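PDB 2HHC: nodulation fucosyltransferase NodZ from Bradyrhizobium sp., which belongs to the nodulation protein Z family of GT-B glycosyltransferases, enzymes built from two Rossmann-like domains. Local coordinates for residues S21-W26 with E138-L143; T35-W40 with P68-D73; L211-P216 with V297-E302; D270-A275 with T290-L295. All blocks are in the same frame, centred on the assembly; numbering follows the deposited sequence.

Contact 1. Residues S21-W26 with E138-L143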
loop_
_atom_site.group_PDB
_atom_site.type_symbol
_atom_site.label_atom_id
_atom_site.label_comp_id
_atom_site.label_asym_id
_atom_site.label_seq_id
_atom_site.Cartn_x
_atom_site.Cartn_y
_atom_site.Cartn_z
ATOM N N SER A 21 0.528 -6.799 0.860
ATOM C CA SER A 21 0.828 -8.116 0.314
ATOM C C SER A 21 2.248 -8.562 0.628
ATOM O O SER A 21 2.487 -9.723 0.922
ATOM C CB SER A 21 0.548 -8.123 -1.196
ATOM O OG SER A 21 -0.817 -7.921 -1.518
ATOM N N LEU A 22 3.158 -7.598 0.642
ATOM C CA LEU A 22 4.554 -7.875 1.067
ATOM C C LEU A 22 4.620 -8.361 2.495
ATOM O O LEU A 22 5.323 -9.312 2.825
ATOM C CB LEU A 22 5.433 -6.641 0.924
ATOM C CG LEU A 22 6.916 -6.766 1.282
ATOM C CD1 LEU A 22 7.534 -7.851 0.427
ATOM C CD2 LEU A 22 7.557 -5.465 1.071
ATOM N N ALA A 23 3.885 -7.695 3.403
ATOM C CA ALA A 23 3.843 -8.096 4.818
ATOM C C ALA A 23 3.385 -9.578 4.947
ATOM O O ALA A 23 3.906 -10.343 5.742
ATOM C CB ALA A 23 2.957 -7.174 5.587
ATOM N N SER A 24 2.418 -9.964 4.135
ATOM C CA SER A 24 1.950 -11.358 4.157
ATOM C C SER A 24 3.027 -12.357 3.720
ATOM O O SER A 24 3.192 -13.406 4.377
ATOM C CB SER A 24 0.686 -11.493 3.341
ATOM O OG SER A 24 -0.351 -10.703 3.911
ATOM N N ALA A 25 3.677 -12.033 2.626
ATOM C CA ALA A 25 4.790 -12.877 2.131
ATOM C C ALA A 25 5.909 -12.938 3.194
ATOM O O ALA A 25 6.429 -14.038 3.485
ATOM C CB ALA A 25 5.320 -12.319 0.856
ATOM N N TRP A 26 6.245 -11.801 3.780
ATOM C CA TRP A 26 7.295 -11.705 4.800
ATOM C C TRP A 26 6.956 -12.646 5.971
ATOM O O TRP A 26 7.794 -13.354 6.513
ATOM C CB TRP A 26 7.467 -10.218 5.268
ATOM C CG TRP A 26 8.449 -10.167 6.422
ATOM C CD1 TRP A 26 9.802 -10.081 6.355
ATOM C CD2 TRP A 26 8.119 -10.322 7.803
ATOM N NE1 TRP A 26 10.324 -10.122 7.609
ATOM C CE2 TRP A 26 9.323 -10.336 8.521
ATOM C CE3 TRP A 26 6.896 -10.462 8.495
ATOM C CZ2 TRP A 26 9.353 -10.458 9.911
ATOM C CZ3 TRP A 26 6.919 -10.608 9.853
ATOM C CH2 TRP A 26 8.123 -10.614 10.549
ATOM N N GLU A 138 -1.486 -7.374 11.842
ATOM C CA GLU A 138 -1.201 -5.946 11.788
ATOM C C GLU A 138 0.267 -5.688 12.149
ATOM O O GLU A 138 0.889 -4.762 11.643
ATOM C CB GLU A 138 -2.137 -5.238 12.738
ATOM C CG GLU A 138 -2.028 -3.797 12.905
ATOM C CD GLU A 138 -2.615 -3.389 14.249
ATOM O OE1 GLU A 138 -3.764 -3.836 14.546
ATOM O OE2 GLU A 138 -1.927 -2.681 15.001
ATOM N N GLU A 139 0.797 -6.498 13.046
ATOM C CA GLU A 139 2.216 -6.370 13.386
ATOM C C GLU A 139 3.109 -6.588 12.219
ATOM O O GLU A 139 4.131 -5.876 12.042
ATOM C CB GLU A 139 2.595 -7.314 14.548
ATOM C CG GLU A 139 2.107 -6.878 15.862
ATOM C CD GLU A 139 0.605 -6.997 16.090
ATOM O OE1 GLU A 139 0.010 -7.973 15.555
ATOM O OE2 GLU A 139 0.039 -6.154 16.797
ATOM N N ALA A 140 2.817 -7.557 11.359
ATOM C CA ALA A 140 3.608 -7.783 10.162
ATOM C C ALA A 140 3.596 -6.538 9.249
ATOM O O ALA A 140 4.596 -6.135 8.679
ATOM C CB ALA A 140 3.171 -9.013 9.420
ATOM N N GLU A 141 2.421 -5.925 9.130
ATOM C CA GLU A 141 2.271 -4.732 8.306
ATOM C C GLU A 141 3.145 -3.616 8.874
ATOM O O GLU A 141 3.845 -2.891 8.143
ATOM C CB GLU A 141 0.806 -4.267 8.269
ATOM C CG GLU A 141 -0.134 -5.188 7.528
ATOM C CD GLU A 141 -1.537 -4.668 7.708
ATOM O OE1 GLU A 141 -1.849 -3.615 7.041
ATOM O OE2 GLU A 141 -2.318 -5.152 8.556
ATOM N N ARG A 142 3.090 -3.403 10.180
ATOM C CA ARG A 142 3.860 -2.315 10.806
ATOM C C ARG A 142 5.343 -2.593 10.648
ATOM O O ARG A 142 6.180 -1.653 10.470
ATOM C CB ARG A 142 3.491 -2.205 12.304
ATOM C CG ARG A 142 2.092 -1.753 12.505
ATOM C CD ARG A 142 1.745 -1.795 14.032
ATOM N NE ARG A 142 0.373 -1.409 14.301
ATOM C CZ ARG A 142 -0.028 -0.178 14.310
ATOM N NH1 ARG A 142 0.851 0.799 14.137
ATOM N NH2 ARG A 142 -1.297 0.081 14.559
ATOM N N LEU A 143 5.734 -3.841 10.776
ATOM C CA LEU A 143 7.145 -4.209 10.608
ATOM C C LEU A 143 7.665 -3.838 9.235
ATOM O O LEU A 143 8.745 -3.317 9.075
ATOM C CB LEU A 143 7.350 -5.653 11.015
ATOM C CG LEU A 143 8.821 -5.883 11.231
ATOM C CD1 LEU A 143 8.976 -6.854 12.349
ATOM C CD2 LEU A 143 9.344 -6.359 9.880
#
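Ala23 and Glu141 mark the crossing of two helices: their CA atoms are 5.1 Å apart, and the short axes of 21-26 and 138-143 approach to 8.4 Å with their N-to-C directions at 109°. Alanines at the crossing allow this close approach. Ala23 CB rests directly on the opposing main chain, 3.7 Å from Ala140 O and equally near Glu141 CA. In return, Ala140 directs its methyl toward helix 21-26, with CB 4.3 Å from Ala23 CB.

Trp26 widens the interface. Its CG is anti to the backbone N (chi1 174°), and the six-membered part of the indole reaches the second helix, where CZ3 meets Ala140 CB obliquely at 4.1 Å. Leu143 crosses the indole at about a right angle and lays CD2 over one of its faces, offset toward the rim and 4.1 Å from CZ2. Leu143 was deposited in two conformers, so this last touch describes one of them.

The polar groups find their partners to the side of this apolar patch. Trp26 NE1 bonds to Ile64 O. On the far flank of 138-143, Arg142 grips Glu138 side-on through NE and NH2, both to OE2; NE approaches the anti lone pair at 2.7 Å, whereas NH2 comes from above the carboxylate plane.

The chemistry is therefore divided. Helix 15-32, packed against strands 6-10 and 35-39, offers a methyl and an indole to the alanine, leucine and main chain of helix 138-147, while Glu141 is salt-bridged to Arg291, and Arg142 NH2 hydrogen-bonded to Leu295 O, on helix 291-296.

Contact 2. Residues T35-W40 with P68-D73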
loop_
_atom_site.group_PDB
_atom_site.type_symbol
_atom_site.label_atom_id
_atom_site.label_comp_id
_atom_site.label_asym_id
_atom_site.label_seq_id
_atom_site.Cartn_x
_atom_site.Cartn_y
_atom_site.Cartn_z
ATOM N N THR A 35 13.912 -17.265 2.349
ATOM C CA THR A 35 14.370 -15.973 1.899
ATOM C C THR A 35 13.212 -15.288 1.192
ATOM O O THR A 35 12.529 -15.883 0.379
ATOM C CB THR A 35 15.579 -16.143 0.978
ATOM O OG1 THR A 35 16.660 -16.607 1.766
ATOM C CG2 THR A 35 16.002 -14.837 0.247
ATOM N N LEU A 36 13.018 -13.987 1.459
ATOM C CA LEU A 36 11.995 -13.167 0.809
ATOM C C LEU A 36 12.527 -12.405 -0.378
ATOM O O LEU A 36 13.563 -11.756 -0.309
ATOM C CB LEU A 36 11.424 -12.162 1.794
ATOM C CG LEU A 36 10.352 -11.220 1.306
ATOM C CD1 LEU A 36 9.035 -11.979 0.991
ATOM C CD2 LEU A 36 10.078 -10.196 2.384
ATOM N N VAL A 37 11.867 -12.586 -1.506
ATOM C CA VAL A 37 12.219 -11.907 -2.732
ATOM C C VAL A 37 11.096 -10.899 -3.034
ATOM O O VAL A 37 9.898 -11.239 -3.093
ATOM C CB VAL A 37 12.266 -12.911 -3.897
ATOM C CG1 VAL A 37 12.620 -12.210 -5.181
ATOM C CG2 VAL A 37 13.227 -14.056 -3.620
ATOM N N ILE A 38 11.448 -9.623 -3.175
ATOM C CA ILE A 38 10.499 -8.555 -3.498
ATOM C C ILE A 38 10.590 -8.359 -5.010
ATOM O O ILE A 38 11.621 -7.912 -5.515
ATOM C CB ILE A 38 10.803 -7.263 -2.750
ATOM C CG1 ILE A 38 10.980 -7.512 -1.247
ATOM C CG2 ILE A 38 9.685 -6.246 -3.055
ATOM C CD1 ILE A 38 11.243 -6.261 -0.403
ATOM N N ASP A 39 9.551 -8.773 -5.707
ATOM C CA ASP A 39 9.549 -8.794 -7.192
ATOM C C ASP A 39 8.469 -7.868 -7.722
ATOM O O ASP A 39 7.281 -8.236 -7.871
ATOM C CB ASP A 39 9.356 -10.196 -7.715
ATOM C CG ASP A 39 9.374 -10.251 -9.213
ATOM O OD1 ASP A 39 9.614 -9.230 -9.896
ATOM O OD2 ASP A 39 9.105 -11.384 -9.721
ATOM N N TRP A 40 8.842 -6.607 -7.901
ATOM C CA TRP A 40 7.948 -5.587 -8.410
ATOM C C TRP A 40 8.202 -5.282 -9.890
ATOM O O TRP A 40 7.925 -4.204 -10.393
ATOM C CB TRP A 40 8.011 -4.323 -7.589
ATOM C CG TRP A 40 7.436 -4.459 -6.203
ATOM C CD1 TRP A 40 6.931 -5.576 -5.593
ATOM C CD2 TRP A 40 7.397 -3.401 -5.208
ATOM N NE1 TRP A 40 6.513 -5.267 -4.322
ATOM C CE2 TRP A 40 6.770 -3.926 -4.080
ATOM C CE3 TRP A 40 7.731 -2.057 -5.235
ATOM C CZ2 TRP A 40 6.564 -3.160 -2.929
ATOM C CZ3 TRP A 40 7.505 -1.296 -4.146
ATOM C CH2 TRP A 40 6.912 -1.856 -2.994
ATOM N N PRO A 68 16.157 -12.854 5.456
ATOM C CA PRO A 68 16.961 -12.349 4.343
ATOM C C PRO A 68 16.080 -11.899 3.189
ATOM O O PRO A 68 15.022 -12.495 2.904
ATOM C CB PRO A 68 17.780 -13.588 3.911
ATOM C CG PRO A 68 17.620 -14.561 4.977
ATOM C CD PRO A 68 16.345 -14.301 5.659
ATOM N N VAL A 69 16.487 -10.846 2.480
ATOM C CA VAL A 69 15.696 -10.235 1.402
ATOM C C VAL A 69 16.539 -10.013 0.168
ATOM O O VAL A 69 17.647 -9.535 0.254
ATOM C CB VAL A 69 15.117 -8.888 1.845
ATOM C CG1 VAL A 69 14.395 -8.170 0.716
ATOM C CG2 VAL A 69 14.199 -9.084 3.025
ATOM N N ILE A 70 15.953 -10.359 -0.979
ATOM C CA ILE A 70 16.439 -10.001 -2.317
ATOM C C ILE A 70 15.419 -9.051 -2.905
ATOM O O ILE A 70 14.274 -9.425 -3.127
ATOM C CB ILE A 70 16.592 -11.224 -3.200
ATOM C CG1 ILE A 70 17.637 -12.192 -2.614
ATOM C CG2 ILE A 70 17.045 -10.812 -4.596
ATOM C CD1 ILE A 70 17.649 -13.580 -3.203
ATOM N N CYS A 71 15.821 -7.819 -3.207
ATOM C CA CYS A 71 14.878 -6.778 -3.612
ATOM C C CYS A 71 15.204 -6.054 -4.911
ATOM O O CYS A 71 14.597 -4.990 -5.185
ATOM C CB CYS A 71 14.883 -5.661 -2.540
ATOM S SG CYS A 71 16.357 -4.615 -2.511
ATOM N N ASP A 72 16.072 -6.610 -5.741
ATOM C CA ASP A 72 16.631 -5.858 -6.812
ATOM C C ASP A 72 16.695 -6.604 -8.138
ATOM O O ASP A 72 15.899 -7.527 -8.328
ATOM C CB ASP A 72 17.965 -5.338 -6.370
ATOM C CG ASP A 72 18.972 -6.446 -6.038
ATOM O OD1 ASP A 72 18.791 -7.592 -6.497
ATOM O OD2 ASP A 72 19.962 -6.153 -5.320
ATOM N N ASP A 73 17.551 -6.219 -9.061
ATOM C CA ASP A 73 17.545 -6.854 -10.368
ATOM C C ASP A 73 18.092 -8.279 -10.395
ATOM O O ASP A 73 18.052 -8.935 -11.427
ATOM C CB ASP A 73 18.053 -5.937 -11.487
ATOM C CG ASP A 73 16.995 -4.810 -11.945
ATOM O OD1 ASP A 73 17.505 -3.883 -12.612
ATOM O OD2 ASP A 73 15.727 -4.850 -11.740
#
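Two neighbouring parallel strands of the N-terminal sheet meet here, with Leu36 bridged to Val69 and Val37 to Ile70. The short segments 35-39 and 68-70 lie 4.6 Å apart at closest approach, and the 27° between their directions reflects the twist of the sheet. Three backbone bonds form the ladder. Leu36 uses both its polar atoms, its N reaching Pro68 O at 2.9 Å and its O receiving Ile70 N at 2.8 Å, so that it straddles Val69. Ile70 then straddles Val37, because its O accepts Ile38 N at 2.8 Å. The same acceptors take CA-H...O contacts, Val69 CA to Leu36 O at 3.1 Å and Val37 CA to Ile70 O at 3.2 Å.

Side chains alternate between the faces. On the face of Leu36 and Val69, Ile38 lays CD1 3.9 Å from Val69 CG1; helix 15-32 covers this side through Leu22, Ala25 and Trp26. On the face of Val37 and Ile70, Thr35 contributes CG2, which is anti to its backbone N and 4.0 Å from Ile70 CD1. The hydroxyl of Thr35 passes beside the Pro68 ring, which its side chain crosses at about a right angle, and bonds to Glu4 OE2.

Beyond the ladder the chains part, yet Asn52 still joins them, its ND2 bonding to Ile38 O and to Asp72 O. Strand 35-39 also pairs in parallel with 6-10, giving the parallel order 67-70, 35-39, 6-10 of a Rossmann-like sheet, in which helix 15-32 forms the beta-alpha-beta crossover from 6-10 to 35-39.

Contact 3. Residues L211-P216 with V297-E302; sequences LSYPKP and VPRIIE
The guanidinium of Arg299 has Leu211 over one face, with CD1 3.9 Å above the plane at its centre and CB 3.6 Å from NH2. At its edge, near the plane, lie Ser212 O, Tyr213 CD1 and a water. NH1 donates to Ser212 O at 3.1 Å, with an N-H...O angle of 160°, although the donor is tilted out of the plane of that carbonyl. NH2 makes a weak bond to the water, which also accepts from Ser212 N at 2.8 Å. Both backbone polar atoms of Ser212 are thus tied to one guanidinium, one directly and one through solvent.

The Tyr213 ring in turn carries Arg299 NH1 over one of its faces, 3.5 Å from CE1. Ring and guanidinium planes are 67° apart, so the groups do not stack flat; with Arg299 CZ 5.2 Å from the centroid of the Tyr213 ring, the cation-pi attraction is at most weak. The hydroxyl of Tyr213 bonds to Ala208 O and to Thr279 OG1, which fixes the far end of the ring.

Arg299 reaches this position on a chain bent at chi2 (139°) and chi3, meeting Leu211 tip to tip. Two residues along the strand, on the same side, Ile301 CD1 touches Leu211 CD1 at 4.2 Å, an apolar patch beside the charged group.

The loop 211-216 joins helix 192-209 to strand 217-223. Arg299 and Ile301 lie on strand 299-303, between strands 279-283 and 311-315 of the C-terminal sheet; Met313 of the latter touches Leu211, Arg299 and Ile301, while Tyr213 leans on Ile172 of strand 170-176.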
loop_
_atom_site.group_PDB
_atom_site.type_symbol
_atom_site.label_atom_id
_atom_site.label_comp_id
_atom_site.label_asym_id
_atom_site.label_seq_id
_atom_site.Cartn_x
_atom_site.Cartn_y
_atom_site.Cartn_z
ATOM N N LEU A 211 -14.712 17.947 15.589
ATOM C CA LEU A 211 -13.912 17.347 16.657
ATOM C C LEU A 211 -12.953 18.396 17.208
ATOM O O LEU A 211 -12.744 19.444 16.586
ATOM C CB LEU A 211 -13.143 16.129 16.142
ATOM C CG LEU A 211 -14.034 15.030 15.554
ATOM C CD1 LEU A 211 -13.234 13.882 14.999
ATOM C CD2 LEU A 211 -15.045 14.545 16.572
ATOM N N SER A 212 -12.413 18.151 18.401
ATOM C CA SER A 212 -11.489 19.099 19.021
ATOM C C SER A 212 -10.070 18.671 18.724
ATOM O O SER A 212 -9.755 17.480 18.718
ATOM C CB SER A 212 -11.737 19.205 20.519
ATOM O OG SER A 212 -12.971 19.888 20.727
ATOM N N TYR A 213 -9.232 19.651 18.421
ATOM C CA TYR A 213 -7.832 19.425 18.120
ATOM C C TYR A 213 -6.967 20.384 18.922
ATOM O O TYR A 213 -7.398 21.497 19.238
ATOM C CB TYR A 213 -7.570 19.657 16.640
ATOM C CG TYR A 213 -8.338 18.711 15.751
ATOM C CD1 TYR A 213 -7.818 17.492 15.387
ATOM C CD2 TYR A 213 -9.601 19.047 15.290
ATOM C CE1 TYR A 213 -8.526 16.630 14.577
ATOM C CE2 TYR A 213 -10.332 18.202 14.502
ATOM C CZ TYR A 213 -9.793 17.000 14.133
ATOM O OH TYR A 213 -10.553 16.176 13.352
ATOM N N PRO A 214 -5.736 19.969 19.234
ATOM C CA PRO A 214 -4.849 20.822 20.056
ATOM C C PRO A 214 -4.203 22.006 19.332
ATOM O O PRO A 214 -3.776 22.958 19.972
ATOM C CB PRO A 214 -3.781 19.845 20.519
ATOM C CG PRO A 214 -3.717 18.860 19.485
ATOM C CD PRO A 214 -5.128 18.670 18.972
ATOM N N LYS A 215 -4.122 21.935 18.000
ATOM C CA LYS A 215 -3.498 22.991 17.202
ATOM C C LYS A 215 -4.454 23.422 16.083
ATOM O O LYS A 215 -5.457 22.736 15.846
ATOM C CB LYS A 215 -2.175 22.501 16.638
ATOM C CG LYS A 215 -1.197 22.038 17.740
ATOM C CD LYS A 215 0.125 21.606 17.174
ATOM N N PRO A 216 -4.185 24.582 15.447
ATOM C CA PRO A 216 -5.064 25.043 14.388
ATOM C C PRO A 216 -5.146 24.056 13.262
ATOM O O PRO A 216 -4.144 23.473 12.898
ATOM C CB PRO A 216 -4.431 26.366 13.937
ATOM C CG PRO A 216 -3.622 26.823 15.118
ATOM C CD PRO A 216 -3.096 25.556 15.716
ATOM N N VAL A 297 -2.798 6.768 12.640
ATOM C CA VAL A 297 -3.476 8.023 12.965
ATOM C C VAL A 297 -4.451 7.855 14.099
ATOM O O VAL A 297 -5.100 6.809 14.223
ATOM C CB VAL A 297 -4.224 8.515 11.708
ATOM C CG1 VAL A 297 -5.195 9.652 11.957
ATOM C CG2 VAL A 297 -3.215 8.876 10.602
ATOM N N PRO A 298 -4.524 8.859 14.986
ATOM C CA PRO A 298 -5.427 8.738 16.144
ATOM C C PRO A 298 -6.916 8.464 15.864
ATOM O O PRO A 298 -7.571 7.704 16.609
ATOM C CB PRO A 298 -5.267 10.101 16.823
ATOM C CG PRO A 298 -3.901 10.530 16.494
ATOM C CD PRO A 298 -3.670 10.051 15.076
ATOM N N ARG A 299 -7.455 9.094 14.835
ATOM C CA ARG A 299 -8.893 8.958 14.543
ATOM C C ARG A 299 -9.118 8.786 13.039
ATOM O O ARG A 299 -8.514 9.480 12.222
ATOM C CB ARG A 299 -9.663 10.197 15.003
ATOM C CG ARG A 299 -9.675 10.447 16.498
ATOM C CD ARG A 299 -9.486 11.955 16.664
ATOM N NE ARG A 299 -10.422 12.543 17.547
ATOM C CZ ARG A 299 -10.513 13.840 17.845
ATOM N NH1 ARG A 299 -9.726 14.763 17.313
ATOM N NH2 ARG A 299 -11.415 14.203 18.710
ATOM N N ILE A 300 -10.047 7.906 12.705
ATOM C CA ILE A 300 -10.372 7.567 11.339
ATOM C C ILE A 300 -11.876 7.797 11.148
ATOM O O ILE A 300 -12.689 7.404 11.998
ATOM C CB ILE A 300 -10.028 6.099 11.066
ATOM C CG1 ILE A 300 -8.514 5.850 11.269
ATOM C CG2 ILE A 300 -10.426 5.730 9.646
ATOM C CD1 ILE A 300 -8.158 5.347 12.679
ATOM N N ILE A 301 -12.250 8.471 10.068
ATOM C CA ILE A 301 -13.672 8.675 9.740
ATOM C C ILE A 301 -13.945 8.002 8.390
ATOM O O ILE A 301 -13.176 8.151 7.417
ATOM C CB ILE A 301 -13.994 10.132 9.707
ATOM C CG1 ILE A 301 -14.025 10.676 11.134
ATOM C CG2 ILE A 301 -15.323 10.379 8.985
ATOM C CD1 ILE A 301 -14.197 12.183 11.310
ATOM N N GLU A 302 -15.061 7.289 8.318
ATOM C CA GLU A 302 -15.440 6.657 7.078
ATOM C C GLU A 302 -16.924 6.370 7.061
ATOM O O GLU A 302 -17.557 6.357 8.112
ATOM C CB GLU A 302 -14.654 5.381 6.891
ATOM C CG GLU A 302 -15.031 4.300 7.857
ATOM C CD GLU A 302 -13.910 3.307 8.121
ATOM O OE1 GLU A 302 -12.740 3.670 8.036
ATOM O OE2 GLU A 302 -14.218 2.147 8.422
HETATM O O HOH W 1 -12.937 15.836 19.948
#

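Contact 4. Residues D270-A275 with T290-L295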
loop_
_atom_site.group_PDB
_atom_site.type_symbol
_atom_site.label_atom_id
_atom_site.label_comp_id
_atom_site.label_asym_id
_atom_site.label_seq_id
_atom_site.Cartn_x
_atom_site.Cartn_y
_atom_site.Cartn_z
ATOM N N ASP A 270 1.901 11.232 -0.655
ATOM C CA ASP A 270 0.552 11.355 -0.075
ATOM C C ASP A 270 0.287 10.273 0.984
ATOM O O ASP A 270 -0.232 10.538 2.073
ATOM C CB ASP A 270 -0.499 11.188 -1.163
ATOM C CG ASP A 270 -0.757 12.466 -1.984
ATOM O OD1 ASP A 270 -0.213 13.530 -1.622
ATOM O OD2 ASP A 270 -1.516 12.349 -3.007
ATOM N N MET A 271 0.670 9.026 0.707
ATOM C CA MET A 271 0.396 7.892 1.629
ATOM C C MET A 271 1.084 8.121 2.978
ATOM O O MET A 271 0.507 7.885 4.028
ATOM C CB MET A 271 0.850 6.576 0.990
ATOM C CG MET A 271 0.033 6.132 -0.145
ATOM S SD MET A 271 0.797 4.732 -0.900
ATOM C CE MET A 271 0.679 3.613 0.381
ATOM N N TYR A 272 2.352 8.548 2.919
ATOM C CA TYR A 272 3.118 8.771 4.124
ATOM C C TYR A 272 2.683 10.032 4.876
ATOM O O TYR A 272 2.619 10.028 6.104
ATOM C CB TYR A 272 4.609 8.758 3.753
ATOM C CG TYR A 272 5.216 7.376 3.657
ATOM C CD1 TYR A 272 4.947 6.508 2.620
ATOM C CD2 TYR A 272 6.142 6.924 4.612
ATOM C CE1 TYR A 272 5.486 5.276 2.541
ATOM C CE2 TYR A 272 6.694 5.700 4.511
ATOM C CZ TYR A 272 6.402 4.852 3.494
ATOM O OH TYR A 272 6.970 3.589 3.385
ATOM N N LEU A 273 2.337 11.111 4.175
ATOM C CA LEU A 273 1.852 12.297 4.850
ATOM C C LEU A 273 0.475 12.062 5.483
ATOM O O LEU A 273 0.197 12.563 6.543
ATOM C CB LEU A 273 1.838 13.470 3.913
ATOM C CG LEU A 273 3.190 14.152 3.626
ATOM C CD1 LEU A 273 3.006 15.144 2.565
ATOM C CD2 LEU A 273 3.772 14.772 4.912
ATOM N N LEU A 274 -0.387 11.291 4.855
ATOM C CA LEU A 274 -1.655 10.939 5.473
ATOM C C LEU A 274 -1.436 10.290 6.839
ATOM O O LEU A 274 -2.232 10.518 7.794
ATOM C CB LEU A 274 -2.496 10.044 4.566
ATOM C CG LEU A 274 -3.161 10.718 3.385
ATOM C CD1 LEU A 274 -3.648 9.743 2.358
ATOM C CD2 LEU A 274 -4.366 11.591 3.840
ATOM N N ALA A 275 -0.386 9.493 6.981
ATOM C CA ALA A 275 -0.107 8.822 8.255
ATOM C C ALA A 275 0.380 9.740 9.379
ATOM O O ALA A 275 0.538 9.304 10.516
ATOM C CB ALA A 275 0.872 7.698 8.045
ATOM N N THR A 290 -4.863 4.213 2.203
ATOM C CA THR A 290 -4.920 4.734 3.542
ATOM C C THR A 290 -4.736 3.700 4.619
ATOM O O THR A 290 -5.004 3.962 5.786
ATOM C CB THR A 290 -6.280 5.386 3.730
ATOM O OG1 THR A 290 -7.335 4.552 3.219
ATOM C CG2 THR A 290 -6.299 6.809 3.012
ATOM N N ARG A 291 -4.265 2.510 4.293
ATOM C CA ARG A 291 -4.019 1.487 5.343
ATOM C C ARG A 291 -2.905 1.973 6.279
ATOM O O ARG A 291 -3.057 1.795 7.484
ATOM C CB ARG A 291 -3.672 0.124 4.718
ATOM C CG ARG A 291 -3.444 -0.962 5.724
ATOM C CD ARG A 291 -4.544 -1.171 6.695
ATOM N NE ARG A 291 -4.278 -2.335 7.545
ATOM C CZ ARG A 291 -5.099 -2.858 8.445
ATOM N NH1 ARG A 291 -6.331 -2.337 8.621
ATOM N NH2 ARG A 291 -4.718 -3.848 9.199
ATOM N N TYR A 292 -1.810 2.504 5.767
ATOM C CA TYR A 292 -0.705 2.995 6.633
ATOM C C TYR A 292 -1.279 4.043 7.586
ATOM O O TYR A 292 -1.115 3.934 8.803
ATOM C CB TYR A 292 0.401 3.547 5.780
ATOM C CG TYR A 292 1.645 3.932 6.531
ATOM C CD1 TYR A 292 2.062 3.198 7.601
ATOM C CD2 TYR A 292 2.364 5.035 6.155
ATOM C CE1 TYR A 292 3.249 3.525 8.263
ATOM C CE2 TYR A 292 3.521 5.361 6.800
ATOM C CZ TYR A 292 3.949 4.588 7.838
ATOM O OH TYR A 292 5.154 4.979 8.501
ATOM N N ALA A 293 -2.033 4.982 7.067
ATOM C CA ALA A 293 -2.701 5.985 7.943
ATOM C C ALA A 293 -3.635 5.331 8.980
ATOM O O ALA A 293 -3.621 5.675 10.181
ATOM C CB ALA A 293 -3.430 6.970 7.122
ATOM N N ARG A 294 -4.443 4.352 8.593
ATOM C CA ARG A 294 -5.284 3.618 9.507
ATOM C C ARG A 294 -4.484 3.009 10.668
ATOM O O ARG A 294 -4.939 2.989 11.808
ATOM C CB ARG A 294 -6.080 2.533 8.764
ATOM C CG ARG A 294 -6.855 1.562 9.630
ATOM C CD ARG A 294 -7.927 2.235 10.478
ATOM N NE ARG A 294 -8.636 1.320 11.385
ATOM C CZ ARG A 294 -8.170 0.900 12.568
ATOM N NH1 ARG A 294 -6.987 1.295 13.006
ATOM N NH2 ARG A 294 -8.899 0.087 13.321
ATOM N N LEU A 295 -3.310 2.464 10.368
ATOM C CA LEU A 295 -2.434 1.898 11.421
ATOM C C LEU A 295 -1.912 2.926 12.413
ATOM O O LEU A 295 -1.688 2.581 13.616
ATOM C CB LEU A 295 -1.249 1.190 10.752
ATOM C CG LEU A 295 -1.641 -0.091 9.996
ATOM C CD1 LEU A 295 -0.399 -0.555 9.172
ATOM C CD2 LEU A 295 -2.298 -1.159 10.804
HETATM O O HOH W 2 -1.754 6.032 4.219
#
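Met271 meets Tyr292 through its backbone: Met271 O lies at the edge of the Tyr292 ring, near its plane and 4.0 Å from CD2. The same carbonyl receives a hydrogen bond at 2.9 Å from a water that accepts from Ala293 N at 3.0 Å. Ala293 is in the first turn of its helix, and the water links that turn to the last turns of the other.

Tyr272 offers a ring face to Tyr292 CE2, which stands offset toward the rim, 3.8 Å from Tyr272 CD2. With centroids 5.1 Å apart and planes at 60°, the pair is edge-to-face, Tyr292 supplying the edge.

Leu274 packs toward the start of the second helix. Its CB is 4.1 Å from Ala293 CB, and its CD1 meets Thr290 CG2. That methyl is anti to the Thr290 carbonyl carbon, while OG1 takes the crowded position between backbone N and carbonyl carbon (chi1 45°) and bonds to Arg282; although Thr290 is at the N-cap position, its side chain makes no capping bond.

Ala275 brings the chains closest, its CA 3.9 Å from Ala293 CA. Its methyl also lies over a face of Tyr292 in a CH-pi contact, with CB 3.6 Å from CD2.

The two helices run nearly parallel, at 15°, and strand 279-283 lies between them in sequence. Leu274 rests on Cys222 of strand 217-223, Tyr272 touches Ile158 of helix 152-166, and Phe145 of helix 138-147 stacks on Tyr292, so the pair is bounded by the C-terminal sheet and by two further helices.

Overall arrangement
From the N terminus, contact 1 closes the long loop from helix 15-32 to helix 138-147. Contact 2 is nested inside it, and the two touch where Leu22, Ala25 and Trp26 pack on Leu36 and Ile38. Contact 3 then closes the C-terminal loop from 211-216 to 297-302, with contact 4 nested within; they meet where Val297 packs on the carbonyls of Leu274 and Ala275. The two nested pairs follow in series and none cross. Contacts 2 and 3 lie on opposite sides of the chain's centre, about 37 Å apart between centres. Contacts 1 and 4 join the halves where helices 138-147 and 291-296 meet and Glu138 packs on Leu295.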